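Local coordinates for ABM domain-containing protein (Deinococcus radiodurans, PDB 3E8O) that is of unknown function but is probably a dimeric enzyme related to the monooxygenases of antibiotic biosynthesis, at residues A[32-43]-A[92-101]. Sequence-based numbering, arbitrary orientation.
Sequences HAAHLRQLLVHI and AIDALKHLNV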
ATOM      1  N   HIS A  32      12.890   1.591 -17.726  1.00 16.90           N
ATOM      2  CA  HIS A  32      11.426   1.729 -17.944  1.00 16.88           C
ATOM      3  C   HIS A  32      10.654   2.279 -16.751  1.00 14.53           C
ATOM      4  O   HIS A  32       9.434   2.459 -16.820  1.00 14.29           O
ATOM      5  CB  HIS A  32      10.811   0.379 -18.309  1.00 18.28           C
ATOM      6  CG  HIS A  32      11.346  -0.239 -19.566  1.00 23.69           C
ATOM      7  ND1 HIS A  32      11.225   0.365 -20.786  1.00 27.80           N
ATOM      8  CD2 HIS A  32      11.943  -1.435 -19.794  1.00 26.16           C
ATOM      9  CE1 HIS A  32      11.766  -0.399 -21.718  1.00 27.97           C
ATOM     10  NE2 HIS A  32      12.206  -1.505 -21.144  1.00 28.12           N
ATOM     11  N   ALA A  33      11.371   2.557 -15.679  1.00 13.00           N
ATOM     12  CA  ALA A  33      10.701   2.983 -14.429  1.00 12.26           C
ATOM     13  C   ALA A  33       9.920   4.273 -14.584  1.00 12.19           C
ATOM     14  O   ALA A  33       8.804   4.389 -14.103  1.00 12.31           O
ATOM     15  CB  ALA A  33      11.705   3.050 -13.238  1.00 14.41           C
ATOM     16  N   ALA A  34      10.516   5.268 -15.235  1.00 13.48           N
ATOM     17  CA  ALA A  34       9.797   6.549 -15.419  1.00 12.00           C
ATOM     18  C   ALA A  34       8.462   6.361 -16.183  1.00 12.35           C
ATOM     19  O   ALA A  34       7.421   6.932 -15.848  1.00 12.61           O
ATOM     20  CB  ALA A  34      10.716   7.624 -16.078  1.00 12.70           C
ATOM     21  N   HIS A  35       8.504   5.546 -17.215  1.00 12.55           N
ATOM     22  CA  HIS A  35       7.316   5.221 -17.997  0.50 13.47           C
ATOM     23  C   HIS A  35       6.274   4.494 -17.137  1.00 13.07           C
ATOM     24  O   HIS A  35       5.076   4.758 -17.204  1.00 15.05           O
ATOM     25  CB  HIS A  35       7.672   4.382 -19.249  0.50 13.53           C
ATOM     26  CG  HIS A  35       8.547   5.112 -20.241  0.50 13.27           C
ATOM     27  ND1 HIS A  35       9.609   4.513 -20.883  0.50 17.84           N
ATOM     28  CD2 HIS A  35       8.551   6.406 -20.639  0.50 15.05           C
ATOM     29  CE1 HIS A  35      10.212   5.400 -21.659  0.50 16.16           C
ATOM     30  NE2 HIS A  35       9.582   6.552 -21.539  0.50 18.40           N
ATOM     31  N   LEU A  36       6.757   3.608 -16.270  1.00 12.80           N
ATOM     32  CA  LEU A  36       5.806   2.868 -15.437  1.00 12.08           C
ATOM     33  C   LEU A  36       5.139   3.774 -14.396  1.00 11.70           C
ATOM     34  O   LEU A  36       3.941   3.668 -14.122  1.00 12.78           O
ATOM     35  CB  LEU A  36       6.464   1.679 -14.767  1.00 12.34           C
ATOM     36  CG  LEU A  36       5.524   0.810 -13.917  1.00 11.64           C
ATOM     37  CD1 LEU A  36       4.289   0.305 -14.662  1.00 12.70           C
ATOM     38  CD2 LEU A  36       6.302  -0.352 -13.252  1.00 12.24           C
ATOM     39  N   ARG A  37       5.906   4.715 -13.880  1.00 11.40           N
ATOM     40  CA  ARG A  37       5.334   5.633 -12.892  1.00 10.80           C
ATOM     41  C   ARG A  37       4.223   6.438 -13.530  1.00 12.08           C
ATOM     42  O   ARG A  37       3.185   6.649 -12.960  1.00 12.32           O
ATOM     43  CB  ARG A  37       6.390   6.575 -12.271  1.00 11.62           C
ATOM     44  CG  ARG A  37       7.435   5.873 -11.444  1.00 12.14           C
ATOM     45  CD  ARG A  37       8.393   6.850 -10.774  1.00 11.80           C
ATOM     46  NE  ARG A  37       9.512   6.174 -10.163  1.00 11.96           N
ATOM     47  CZ  ARG A  37      10.694   5.946 -10.717  1.00 12.87           C
ATOM     48  NH1 ARG A  37      11.023   6.471 -11.880  1.00 14.84           N
ATOM     49  NH2 ARG A  37      11.561   5.205 -10.082  1.00 13.64           N
ATOM     50  N   GLN A  38       4.483   6.925 -14.735  1.00 12.45           N
ATOM     51  CA  GLN A  38       3.496   7.711 -15.455  1.00 12.52           C
ATOM     52  C   GLN A  38       2.230   6.907 -15.724  1.00 13.44           C
ATOM     53  O   GLN A  38       1.113   7.378 -15.563  1.00 13.82           O
ATOM     54  CB  GLN A  38       4.075   8.289 -16.777  1.00 14.31           C
ATOM     55  CG  GLN A  38       3.024   9.101 -17.527  1.00 21.20           C
ATOM     56  CD  GLN A  38       3.394   9.568 -18.899  1.00 27.93           C
ATOM     57  OE1 GLN A  38       3.945   8.826 -19.713  1.00 29.14           O
ATOM     58  NE2 GLN A  38       3.028  10.811 -19.186  1.00 34.92           N
ATOM     59  N   LEU A  39       2.432   5.670 -16.147  1.00 14.13           N
ATOM     60  CA  LEU A  39       1.298   4.754 -16.423  1.00 13.68           C
ATOM     61  C   LEU A  39       0.471   4.490 -15.180  1.00 13.38           C
ATOM     62  O   LEU A  39      -0.757   4.527 -15.212  1.00 13.62           O
ATOM     63  CB  LEU A  39       1.823   3.447 -16.997  1.00 14.74           C
ATOM     64  CG  LEU A  39       0.790   2.355 -17.288  1.00 14.90           C
ATOM     65  CD1 LEU A  39      -0.281   2.791 -18.285  1.00 21.07           C
ATOM     66  CD2 LEU A  39       1.541   1.085 -17.780  1.00 18.68           C
ATOM     67  N   LEU A  40       1.159   4.250 -14.062  1.00 12.58           N
ATOM     68  CA  LEU A  40       0.485   3.966 -12.802  1.00 10.91           C
ATOM     69  C   LEU A  40      -0.359   5.162 -12.316  1.00 11.17           C
ATOM     70  O   LEU A  40      -1.482   5.015 -11.879  1.00 10.96           O
ATOM     71  CB  LEU A  40       1.469   3.492 -11.725  1.00 10.48           C
ATOM     72  CG  LEU A  40       2.054   2.093 -11.883  1.00 10.59           C
ATOM     73  CD1 LEU A  40       3.203   1.867 -10.913  1.00 11.39           C
ATOM     74  CD2 LEU A  40       0.940   1.022 -11.695  1.00 14.14           C
ATOM     75  N   VAL A  41       0.213   6.350 -12.419  1.00 11.39           N
ATOM     76  CA  VAL A  41      -0.497   7.562 -11.993  1.00 12.05           C
ATOM     77  C   VAL A  41      -1.741   7.744 -12.868  1.00 12.65           C
ATOM     78  O   VAL A  41      -2.815   8.114 -12.376  1.00 13.28           O
ATOM     79  CB  VAL A  41       0.467   8.781 -12.017  1.00 12.94           C
ATOM     80  CG1 VAL A  41      -0.297  10.092 -11.909  1.00 16.12           C
ATOM     81  CG2 VAL A  41       1.505   8.629 -10.884  1.00 13.62           C
ATOM     82  N   HIS A  42      -1.604   7.443 -14.158  1.00 12.68           N
ATOM     83  CA  HIS A  42      -2.724   7.582 -15.104  1.00 14.95           C
ATOM     84  C   HIS A  42      -3.839   6.601 -14.770  1.00 14.27           C
ATOM     85  O   HIS A  42      -5.020   6.971 -14.707  1.00 15.91           O
ATOM     86  CB  HIS A  42      -2.279   7.415 -16.552  1.00 16.47           C
ATOM     87  CG  HIS A  42      -3.405   7.458 -17.532  1.00 28.37           C
ATOM     88  ND1 HIS A  42      -4.195   6.357 -17.813  1.00 38.54           N
ATOM     89  CD2 HIS A  42      -3.894   8.478 -18.275  1.00 34.49           C
ATOM     90  CE1 HIS A  42      -5.125   6.707 -18.688  1.00 39.88           C
ATOM     91  NE2 HIS A  42      -4.961   7.987 -18.985  1.00 38.30           N
ATOM     92  N   ILE A  43      -3.451   5.360 -14.524  1.00 14.11           N
ATOM     93  CA  ILE A  43      -4.409   4.283 -14.171  1.00 16.20           C
ATOM     94  C   ILE A  43      -5.149   4.635 -12.873  1.00 13.31           C
ATOM     95  O   ILE A  43      -6.353   4.470 -12.744  1.00 15.02           O
ATOM     96  CB  ILE A  43      -3.695   2.929 -14.036  1.00 19.34           C
ATOM     97  CG1 ILE A  43      -3.160   2.458 -15.404  1.00 18.75           C
ATOM     98  CG2 ILE A  43      -4.629   1.879 -13.434  1.00 22.22           C
ATOM     99  CD1 ILE A  43      -1.932   1.442 -15.259  1.00 23.39           C
ATOM    100  N   ALA A  92      -4.004  -1.374 -20.109  1.00 15.30           N
ATOM    101  CA  ALA A  92      -2.918  -1.118 -19.152  1.00 16.21           C
ATOM    102  C   ALA A  92      -2.013  -2.335 -19.041  1.00 15.95           C
ATOM    103  O   ALA A  92      -0.788  -2.231 -18.986  1.00 15.25           O
ATOM    104  CB  ALA A  92      -3.495  -0.752 -17.767  1.00 16.26           C
ATOM    105  N   ILE A  93      -2.613  -3.519 -19.002  1.00 16.50           N
ATOM    106  CA  ILE A  93      -1.844  -4.765 -18.947  1.00 19.54           C
ATOM    107  C   ILE A  93      -0.986  -4.904 -20.178  1.00 20.34           C
ATOM    108  O   ILE A  93       0.201  -5.286 -20.122  1.00 20.84           O
ATOM    109  CB  ILE A  93      -2.767  -5.993 -18.752  1.00 20.06           C
ATOM    110  CG1 ILE A  93      -3.367  -5.903 -17.343  1.00 23.04           C
ATOM    111  CG2 ILE A  93      -2.007  -7.261 -19.055  1.00 22.25           C
ATOM    112  CD1 ILE A  93      -4.540  -6.814 -17.079  1.00 22.02           C
ATOM    113  N   ASP A  94      -1.557  -4.524 -21.301  1.00 20.36           N
ATOM    114  CA  ASP A  94      -0.820  -4.606 -22.570  1.00 23.14           C
ATOM    115  C   ASP A  94       0.390  -3.673 -22.559  1.00 21.25           C
ATOM    116  O   ASP A  94       1.505  -4.019 -23.012  1.00 21.73           O
ATOM    117  CB  ASP A  94      -1.738  -4.326 -23.763  1.00 24.91           C
ATOM    118  CG  ASP A  94      -2.583  -5.547 -24.123  1.00 33.83           C
ATOM    119  OD1 ASP A  94      -2.193  -6.671 -23.713  1.00 38.08           O
ATOM    120  OD2 ASP A  94      -3.617  -5.397 -24.820  1.00 37.28           O
ATOM    121  N   ALA A  95       0.178  -2.500 -22.004  1.00 18.30           N
ATOM    122  CA  ALA A  95       1.247  -1.498 -21.904  1.00 17.97           C
ATOM    123  C   ALA A  95       2.429  -2.029 -21.077  1.00 18.44           C
ATOM    124  O   ALA A  95       3.625  -1.740 -21.361  1.00 18.88           O
ATOM    125  CB  ALA A  95       0.694  -0.141 -21.370  1.00 18.07           C
ATOM    126  N   LEU A  96       2.112  -2.806 -20.054  1.00 17.35           N
ATOM    127  CA  LEU A  96       3.156  -3.384 -19.198  1.00 17.16           C
ATOM    128  C   LEU A  96       4.064  -4.313 -19.978  1.00 20.37           C
ATOM    129  O   LEU A  96       5.287  -4.359 -19.773  1.00 19.84           O
ATOM    130  CB  LEU A  96       2.563  -4.141 -18.004  1.00 18.11           C
ATOM    131  CG  LEU A  96       1.831  -3.314 -16.961  1.00 17.10           C
ATOM    132  CD1 LEU A  96       1.162  -4.246 -15.912  1.00 18.35           C
ATOM    133  CD2 LEU A  96       2.722  -2.288 -16.273  1.00 17.84           C
ATOM    134  N   LYS A  97       3.464  -5.032 -20.915  1.00 22.50           N
ATOM    135  CA  LYS A  97       4.215  -5.993 -21.741  1.00 24.95           C
ATOM    136  C   LYS A  97       5.303  -5.261 -22.458  1.00 24.33           C
ATOM    137  O   LYS A  97       6.438  -5.725 -22.613  1.00 24.23           O
ATOM    138  CB  LYS A  97       3.322  -6.741 -22.769  1.00 27.63           C
ATOM    139  CG  LYS A  97       2.494  -7.871 -22.187  1.00 32.00           C
ATOM    140  CD  LYS A  97       1.764  -8.760 -23.271  1.00 35.16           C
ATOM    141  CE  LYS A  97       0.768  -7.995 -24.120  1.00 36.69           C
ATOM    142  NZ  LYS A  97      -0.068  -8.871 -25.054  1.00 35.03           N
ATOM    143  N   HIS A  98       4.945  -4.080 -22.894  1.00 24.32           N
ATOM    144  CA  HIS A  98       5.866  -3.267 -23.672  1.00 25.23           C
ATOM    145  C   HIS A  98       6.951  -2.558 -22.891  1.00 24.61           C
ATOM    146  O   HIS A  98       7.947  -2.079 -23.450  1.00 26.25           O
ATOM    147  CB  HIS A  98       5.088  -2.350 -24.592  1.00 27.33           C
ATOM    148  CG  HIS A  98       4.334  -3.130 -25.618  1.00 32.70           C
ATOM    149  ND1 HIS A  98       4.948  -3.683 -26.727  1.00 37.82           N
ATOM    150  CD2 HIS A  98       3.059  -3.580 -25.631  1.00 36.81           C
ATOM    151  CE1 HIS A  98       4.054  -4.369 -27.415  1.00 39.44           C
ATOM    152  NE2 HIS A  98       2.902  -4.329 -26.769  1.00 39.72           N
ATOM    153  N   LEU A  99       6.743  -2.508 -21.581  1.00 21.81           N
ATOM    154  CA  LEU A  99       7.722  -1.963 -20.663  1.00 19.03           C
ATOM    155  C   LEU A  99       8.537  -3.116 -20.042  1.00 19.95           C
ATOM    156  O   LEU A  99       9.353  -2.925 -19.113  1.00 20.07           O
ATOM    157  CB  LEU A  99       7.030  -1.127 -19.554  1.00 18.57           C
ATOM    158  CG  LEU A  99       6.274   0.131 -19.972  1.00 16.78           C
ATOM    159  CD1 LEU A  99       5.660   0.766 -18.731  1.00 19.63           C
ATOM    160  CD2 LEU A  99       7.227   1.100 -20.682  1.00 21.97           C
ATOM    161  N   ASN A 100       8.276  -4.307 -20.570  1.00 19.69           N
ATOM    162  CA  ASN A 100       8.849  -5.579 -20.072  1.00 20.40           C
ATOM    163  C   ASN A 100       8.676  -5.731 -18.578  1.00 17.87           C
ATOM    164  O   ASN A 100       9.554  -6.242 -17.855  1.00 19.01           O
ATOM    165  CB  ASN A 100      10.332  -5.789 -20.429  1.00 21.81           C
ATOM    166  CG  ASN A 100      10.790  -7.277 -20.284  1.00 27.09           C
ATOM    167  OD1 ASN A 100      10.055  -8.272 -20.595  1.00 27.07           O
ATOM    168  ND2 ASN A 100      12.025  -7.428 -19.824  1.00 31.01           N
ATOM    169  N   VAL A 101       7.514  -5.261 -18.125  1.00 15.68           N
ATOM    170  CA  VAL A 101       7.105  -5.468 -16.719  1.00 15.61           C
ATOM    171  C   VAL A 101       6.355  -6.777 -16.690  1.00 15.92           C
ATOM    172  O   VAL A 101       5.250  -6.873 -17.213  1.00 19.47           O
ATOM    173  CB  VAL A 101       6.207  -4.344 -16.190  1.00 17.33           C
ATOM    174  CG1 VAL A 101       5.625  -4.722 -14.801  1.00 17.21           C
ATOM    175  CG2 VAL A 101       6.985  -3.024 -16.194  1.00 17.79           C
TER
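Leu99 reaches across to segment 32-43, meeting His32, His35 and Leu36, and its two methyls divide the work. CD2 lies 3.6 Å from His35 CB, whereas CD1 sits over the backbone of the opposing helix, 3.9 Å from Leu36 CA. The residue's own backbone covers one face of the His32 imidazole: Leu99 CA stands 4.2 Å from the ring centroid and 11° off the ring normal, a CH-pi contact made over the face.

Leu36 forks inward, its CG set anti to the backbone N (chi1 -178°). One branch, CD1, presses on Leu96 CD2 at 3.4 Å, tighter than usual for two carbons; the other, CD2, meets Val101 CG2, the two side chains lying roughly at right angles. One turn on, Leu39 has the same first torsion, and its CD2 meets both Ala95 CB and Leu96 CD2. The row closes where Ile43 CD1 lies 3.7 Å from Ala92 CB. No hydrogen bond crosses; between the helices the contact is apolar, while His32 CD2 also lies 3.1 Å from Leu99 O.

A Schellman motif brings Val101 round: Asn100, at C-prime, has positive phi, Val101 N bonds to Leu96 O and Asn100 N to Lys97 O. Leu99 N also reaches Leu96 O, from the opposite face of its plane. Leu36, Leu96 and Val101 also touch Leu26 of strand 20-27, which ties the helix pair to the sheet.

The axes of helix 33-43 and helix 92-98 come within 10.9 Å and run nearly antiparallel (176°), side by side on a four-stranded antiparallel sheet, the ferredoxin-like alpha+beta layout of the dimeric alpha/beta-barrel clan to which antibiotic biosynthesis monooxygenases belong.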